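Local coordinates for CpuTA1 (Curtobacterium pusillum, PDB 5K3W), which belongs to the class IV aminotransferase family, binds pyridoxal-5'-phosphate and is present as two subunits, at residues Arg3-Thr8 and Phe32-Phe37; Ala116-Thr121 and Gly132-Asp137. One frame throughout, in Å; residues are numbered along the deposited sequence.

Contact 1: residues Arg3-Thr8 and Phe32-Phe37; sequences RATLLT and FVLADF. With GAB (3-aminobenzoic acid), chain D.
F37 lays one face of its ring over the methyl of A4. A4 CB lies 3.5 Å from the centroid of the F37 ring and 6° off its normal, so this CH-pi contact is almost exactly centred. The ring reaches that position with CG anti to the backbone N (chi1 174°), and L6 CB comes in at its edge, near the ring plane. Further along, the backbones pair antiparallel. T8 and V33 form a hydrogen-bonded pair with two bonds: T8 N gives to V33 O at 2.9 Å, nearly along the C=O axis, and V33 N gives to T8 O at 3.1 Å, in the carbonyl plane. Toward F37 the ladder loosens. A35 N still reaches L6 O at 2.9 Å, but from above the carbonyl plane, and the other half of this L6-A35 pair goes through a water, which accepts from L6 N and donates to A35 O. On the other face, L7 and L34 run side by side and meet branch to branch, L7 CD2 to L34 CD2 at 3.5 Å; L7 CD2 also touches F32 CD1 at 3.8 Å. This face turns toward helix 90-108, whereas L6 and F37 pack on I44 and T45 of the second subunit. Before the strand, R3 runs its aliphatic chain alongside 3-aminobenzoic acid, with R3 CD 3.6 Å from GAB C5. The paired segments are the border of an antiparallel sheet backed by a helix, part of the alpha/beta fold of class IV aminotransferases, with 32-35 its outermost strand on this side within the chain.

Contact 2: residues Ala116-Thr121 and Gly132-Asp137; sequences AKLILT and GWVFVD
G132 opens the pairing opposite L120, its CA directing a C-H toward I119 O at 3.1 Å. That carbonyl takes a second donor from the next residue, W133 N at 2.9 Å, lying in the carbonyl plane. W133 and I119 exchange two backbone bonds, and the indole, with CG anti to the carbonyl carbon (chi1 -66°), offers its six-membered edge: CE3 meets I119 CG2 at 4.0 Å, and CZ3 meets the T121 methyl. V134 points to the opposite face, toward helix 90-108, where W93 touches both it and L118; V134 CG2 approaches L118 CG at 4.3 Å. V134 CA also gives a C-H contact to K117 O. The regular alternation of hydrogen-bonded and non-hydrogen-bonded pairs, with strand axes 165° apart in direction, marks the strands as antiparallel; since 114-121 and 131-138 follow one another directly in the chain, they form a beta hairpin within the larger sheet. F135 returns to the W133 face. Its CG sits in the crowded position between backbone N and carbonyl carbon (chi1 62°), which swings the ring across to K117. K117 CB stands over one face of the ring, 3.9 Å from the F135 ring centroid and offset toward the rim, and the lysine chain continues alongside so that K117 CD reaches F135 CZ at 3.5 Å. I119 CD1 meets the same ring at its edge. K117 and F135 are also joined through their backbones, K117 N giving to F135 O at 2.9 Å. V136 then turns back to the helix side, where its CG2 meets A116 CB at 4.1 Å, and Y104 of helix 90-108 packs on its side chain.

How the contacts relate
Contacts 1 and 2 belong to one antiparallel sheet, in which strands 5-9 and 131-138 are neighbours; their centres lie about 9 Å apart. L7 N and V134 O, 2.7 Å apart, probably form a hydrogen bond across that seam, and a salt bridge from R3 NH2 to D137 OD1 (2.9 Å) ties its end. Contact 2 lies in the interior: every touching residue is buried and the ladder is direct. Contact 1, farther from the chain's centre, is only partly buried, includes exposed V33 and L34, and admits water. Both share helix 90-108 on one side and the second subunit on the other, F37 and F135 each packing on its T45.

Contact 1: residues Arg3-Thr8 and Phe32-Phe37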
loop_
_atom_site.group_PDB
_atom_site.type_symbol
_atom_site.label_atom_id
_atom_site.label_comp_id
_atom_site.label_asym_id
_atom_site.label_seq_id
_atom_site.Cartn_x
_atom_site.Cartn_y
_atom_site.Cartn_z
ATOM N N ARG A 3 24.549 -12.999 0.652
ATOM C CA ARG A 3 25.141 -12.392 1.841
ATOM C C ARG A 3 24.101 -12.227 2.941
ATOM O O ARG A 3 24.307 -12.676 4.072
ATOM C CB ARG A 3 25.772 -11.047 1.491
ATOM C CG ARG A 3 26.611 -10.424 2.600
ATOM C CD ARG A 3 27.014 -9.023 2.174
ATOM N NE ARG A 3 25.835 -8.177 2.000
ATOM C CZ ARG A 3 25.789 -7.087 1.239
ATOM N NH1 ARG A 3 26.863 -6.701 0.564
ATOM N NH2 ARG A 3 24.662 -6.386 1.146
ATOM N N ALA A 4 22.965 -11.614 2.610
ATOM C CA ALA A 4 21.882 -11.395 3.559
ATOM C C ALA A 4 21.332 -12.707 4.109
ATOM O O ALA A 4 21.375 -13.753 3.458
ATOM C CB ALA A 4 20.751 -10.605 2.894
ATOM N N THR A 5 20.813 -12.641 5.329
ATOM C CA THR A 5 20.145 -13.757 5.977
ATOM C C THR A 5 18.647 -13.570 5.821
ATOM O O THR A 5 18.152 -12.439 5.856
ATOM C CB THR A 5 20.486 -13.838 7.469
ATOM O OG1 THR A 5 21.873 -14.130 7.644
ATOM C CG2 THR A 5 19.673 -14.926 8.140
ATOM N N LEU A 6 17.934 -14.680 5.642
ATOM C CA LEU A 6 16.482 -14.685 5.576
ATOM C C LEU A 6 15.946 -15.766 6.505
ATOM O O LEU A 6 16.437 -16.902 6.496
ATOM C CB LEU A 6 15.973 -14.934 4.136
ATOM C CG LEU A 6 14.434 -15.089 4.037
ATOM C CD1 LEU A 6 13.692 -13.808 4.424
ATOM C CD2 LEU A 6 13.995 -15.555 2.682
ATOM N N LEU A 7 14.928 -15.418 7.288
ATOM C CA LEU A 7 14.227 -16.365 8.141
ATOM C C LEU A 7 12.755 -16.337 7.780
ATOM O O LEU A 7 12.137 -15.266 7.757
ATOM C CB LEU A 7 14.414 -16.031 9.623
ATOM C CG LEU A 7 15.830 -16.206 10.184
ATOM C CD1 LEU A 7 16.095 -15.172 11.240
ATOM C CD2 LEU A 7 16.027 -17.599 10.764
ATOM N N THR A 8 12.210 -17.503 7.459
ATOM C CA THR A 8 10.774 -17.667 7.332
ATOM C C THR A 8 10.190 -17.824 8.722
ATOM O O THR A 8 10.609 -18.711 9.469
ATOM C CB THR A 8 10.452 -18.895 6.497
ATOM O OG1 THR A 8 11.090 -18.779 5.230
ATOM C CG2 THR A 8 8.949 -19.025 6.296
ATOM N N PHE A 32 10.468 -20.463 13.387
ATOM C CA PHE A 32 11.160 -19.864 12.259
ATOM C C PHE A 32 12.287 -20.796 11.839
ATOM O O PHE A 32 12.800 -21.576 12.642
ATOM C CB PHE A 32 11.706 -18.471 12.612
ATOM C CG PHE A 32 12.637 -18.476 13.792
ATOM C CD1 PHE A 32 13.968 -18.857 13.644
ATOM C CD2 PHE A 32 12.175 -18.146 15.054
ATOM C CE1 PHE A 32 14.826 -18.883 14.736
ATOM C CE2 PHE A 32 13.015 -18.181 16.147
ATOM C CZ PHE A 32 14.344 -18.543 15.993
ATOM N N VAL A 33 12.681 -20.686 10.572
ATOM C CA VAL A 33 13.772 -21.473 10.009
ATOM C C VAL A 33 14.477 -20.627 8.957
ATOM O O VAL A 33 13.862 -19.788 8.296
ATOM C CB VAL A 33 13.272 -22.797 9.381
ATOM C CG1 VAL A 33 12.503 -23.622 10.403
ATOM C CG2 VAL A 33 12.387 -22.492 8.177
ATOM N N LEU A 34 15.779 -20.855 8.800
ATOM C CA LEU A 34 16.532 -20.149 7.774
ATOM C C LEU A 34 16.031 -20.525 6.382
ATOM O O LEU A 34 15.575 -21.648 6.145
ATOM C CB LEU A 34 18.017 -20.469 7.896
ATOM C CG LEU A 34 18.715 -19.900 9.123
ATOM C CD1 LEU A 34 20.048 -20.595 9.313
ATOM C CD2 LEU A 34 18.913 -18.397 8.986
ATOM N N ALA A 35 16.117 -19.561 5.462
ATOM C CA ALA A 35 15.801 -19.764 4.055
ATOM C C ALA A 35 16.761 -18.935 3.198
ATOM O O ALA A 35 17.450 -18.035 3.685
ATOM C CB ALA A 35 14.335 -19.402 3.758
ATOM N N ASP A 36 16.794 -19.234 1.903
ATOM C CA ASP A 36 17.726 -18.585 0.981
ATOM C C ASP A 36 17.172 -17.226 0.540
ATOM O O ASP A 36 16.233 -17.144 -0.265
ATOM C CB ASP A 36 18.000 -19.509 -0.206
ATOM C CG ASP A 36 18.850 -18.852 -1.301
ATOM O OD1 ASP A 36 19.318 -17.699 -1.102
ATOM O OD2 ASP A 36 19.054 -19.506 -2.362
ATOM N N PHE A 37 17.781 -16.157 1.052
ATOM C CA PHE A 37 17.400 -14.797 0.697
ATOM C C PHE A 37 17.424 -14.552 -0.807
ATOM O O PHE A 37 16.737 -13.644 -1.283
ATOM C CB PHE A 37 18.346 -13.839 1.420
ATOM C CG PHE A 37 18.181 -12.396 1.046
ATOM C CD1 PHE A 37 17.340 -11.566 1.772
ATOM C CD2 PHE A 37 18.901 -11.857 0.001
ATOM C CE1 PHE A 37 17.208 -10.216 1.448
ATOM C CE2 PHE A 37 18.765 -10.518 -0.339
ATOM C CZ PHE A 37 17.918 -9.695 0.388
HETATM C "C1'" GAB D . 28.151 -13.122 -0.609
HETATM O "O1'" GAB D . 28.683 -13.578 0.440
HETATM O "O2'" GAB D . 27.461 -13.863 -1.397
HETATM C C1 GAB D . 28.405 -11.631 -0.865
HETATM C C2 GAB D . 27.711 -10.914 -1.844
HETATM C C3 GAB D . 27.977 -9.562 -2.025
HETATM C C4 GAB D . 28.931 -8.933 -1.236
HETATM C C5 GAB D . 29.615 -9.648 -0.265
HETATM C C6 GAB D . 29.355 -10.996 -0.071
HETATM N N3 GAB D . 27.282 -8.806 -3.050
HETATM O O HOH W 1 19.643 -16.983 5.132
#

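Contact 2: residues Ala116-Thr121 and Gly132-Asp137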
loop_
_atom_site.group_PDB
_atom_site.type_symbol
_atom_site.label_atom_id
_atom_site.label_comp_id
_atom_site.label_asym_id
_atom_site.label_seq_id
_atom_site.Cartn_x
_atom_site.Cartn_y
_atom_site.Cartn_z
ATOM N N ALA A 116 17.617 -5.144 10.283
ATOM C CA ALA A 116 16.693 -6.259 10.250
ATOM C C ALA A 116 15.351 -5.710 9.812
ATOM O O ALA A 116 14.929 -4.638 10.265
ATOM C CB ALA A 116 16.576 -6.931 11.620
ATOM N N LYS A 117 14.699 -6.419 8.905
ATOM C CA LYS A 117 13.389 -6.024 8.413
ATOM C C LYS A 117 12.395 -7.128 8.735
ATOM O O LYS A 117 12.640 -8.298 8.422
ATOM C CB LYS A 117 13.414 -5.740 6.906
ATOM C CG LYS A 117 12.014 -5.448 6.331
ATOM C CD LYS A 117 12.060 -4.614 5.056
ATOM C CE LYS A 117 12.119 -3.132 5.383
ATOM N NZ LYS A 117 12.119 -2.293 4.148
ATOM N N LEU A 118 11.287 -6.755 9.365
ATOM C CA LEU A 118 10.239 -7.693 9.741
ATOM C C LEU A 118 9.035 -7.455 8.844
ATOM O O LEU A 118 8.581 -6.313 8.704
ATOM C CB LEU A 118 9.840 -7.531 11.215
ATOM C CG LEU A 118 10.821 -7.833 12.358
ATOM C CD1 LEU A 118 12.159 -7.094 12.221
ATOM C CD2 LEU A 118 10.166 -7.510 13.717
ATOM N N ILE A 119 8.511 -8.523 8.251
ATOM C CA ILE A 119 7.395 -8.400 7.328
ATOM C C ILE A 119 6.317 -9.398 7.723
ATOM O O ILE A 119 6.565 -10.608 7.753
ATOM C CB ILE A 119 7.836 -8.603 5.872
ATOM C CG1 ILE A 119 8.733 -7.434 5.458
ATOM C CG2 ILE A 119 6.624 -8.717 4.956
ATOM C CD1 ILE A 119 9.335 -7.595 4.107
ATOM N N LEU A 120 5.119 -8.888 8.010
ATOM C CA LEU A 120 3.984 -9.703 8.426
ATOM C C LEU A 120 2.788 -9.365 7.546
ATOM O O LEU A 120 2.340 -8.214 7.525
ATOM C CB LEU A 120 3.654 -9.463 9.902
ATOM C CG LEU A 120 2.378 -10.095 10.479
ATOM C CD1 LEU A 120 2.373 -11.580 10.252
ATOM C CD2 LEU A 120 2.274 -9.790 11.966
ATOM N N THR A 121 2.262 -10.360 6.838
ATOM C CA THR A 121 1.132 -10.150 5.933
ATOM C C THR A 121 -0.055 -11.024 6.331
ATOM O O THR A 121 0.057 -11.944 7.150
ATOM C CB THR A 121 1.504 -10.453 4.474
ATOM O OG1 THR A 121 1.458 -11.867 4.269
ATOM C CG2 THR A 121 2.905 -9.938 4.139
ATOM N N GLY A 132 5.026 -14.422 7.454
ATOM C CA GLY A 132 6.023 -13.653 8.181
ATOM C C GLY A 132 7.427 -13.967 7.711
ATOM O O GLY A 132 7.740 -15.101 7.345
ATOM N N TRP A 133 8.279 -12.941 7.722
ATOM C CA TRP A 133 9.669 -13.064 7.326
ATOM C C TRP A 133 10.513 -12.079 8.117
ATOM O O TRP A 133 10.042 -11.019 8.533
ATOM C CB TRP A 133 9.860 -12.787 5.834
ATOM C CG TRP A 133 9.219 -13.766 4.930
ATOM C CD1 TRP A 133 9.736 -14.957 4.525
ATOM C CD2 TRP A 133 7.952 -13.629 4.281
ATOM N NE1 TRP A 133 8.859 -15.588 3.671
ATOM C CE2 TRP A 133 7.753 -14.795 3.503
ATOM C CE3 TRP A 133 6.959 -12.645 4.287
ATOM C CZ2 TRP A 133 6.602 -15.003 2.728
ATOM C CZ3 TRP A 133 5.807 -12.854 3.518
ATOM C CH2 TRP A 133 5.645 -14.026 2.750
ATOM N N VAL A 134 11.779 -12.428 8.290
ATOM C CA VAL A 134 12.797 -11.518 8.792
ATOM C C VAL A 134 13.998 -11.663 7.881
ATOM O O VAL A 134 14.428 -12.788 7.604
ATOM C CB VAL A 134 13.208 -11.836 10.248
ATOM C CG1 VAL A 134 14.276 -10.840 10.736
ATOM C CG2 VAL A 134 12.016 -11.834 11.170
ATOM N N PHE A 135 14.562 -10.547 7.435
ATOM C CA PHE A 135 15.883 -10.638 6.831
ATOM C C PHE A 135 16.822 -9.591 7.413
ATOM O O PHE A 135 16.403 -8.524 7.870
ATOM C CB PHE A 135 15.833 -10.549 5.289
ATOM C CG PHE A 135 15.292 -9.258 4.739
ATOM C CD1 PHE A 135 16.143 -8.197 4.461
ATOM C CD2 PHE A 135 13.945 -9.131 4.437
ATOM C CE1 PHE A 135 15.653 -7.016 3.911
ATOM C CE2 PHE A 135 13.449 -7.957 3.900
ATOM C CZ PHE A 135 14.303 -6.896 3.638
ATOM N N VAL A 136 18.101 -9.936 7.421
ATOM C CA VAL A 136 19.174 -9.094 7.929
ATOM C C VAL A 136 20.155 -8.831 6.791
ATOM O O VAL A 136 20.445 -9.725 5.993
ATOM C CB VAL A 136 19.891 -9.771 9.120
ATOM C CG1 VAL A 136 21.069 -8.936 9.577
ATOM C CG2 VAL A 136 18.901 -10.027 10.274
ATOM N N ASP A 137 20.669 -7.613 6.713
ATOM C CA ASP A 137 21.587 -7.302 5.631
ATOM C C ASP A 137 22.283 -5.990 5.952
ATOM O O ASP A 137 21.887 -5.256 6.863
ATOM C CB ASP A 137 20.865 -7.222 4.287
ATOM C CG ASP A 137 21.821 -7.217 3.104
ATOM O OD1 ASP A 137 23.020 -7.506 3.308
ATOM O OD2 ASP A 137 21.368 -6.951 1.966
#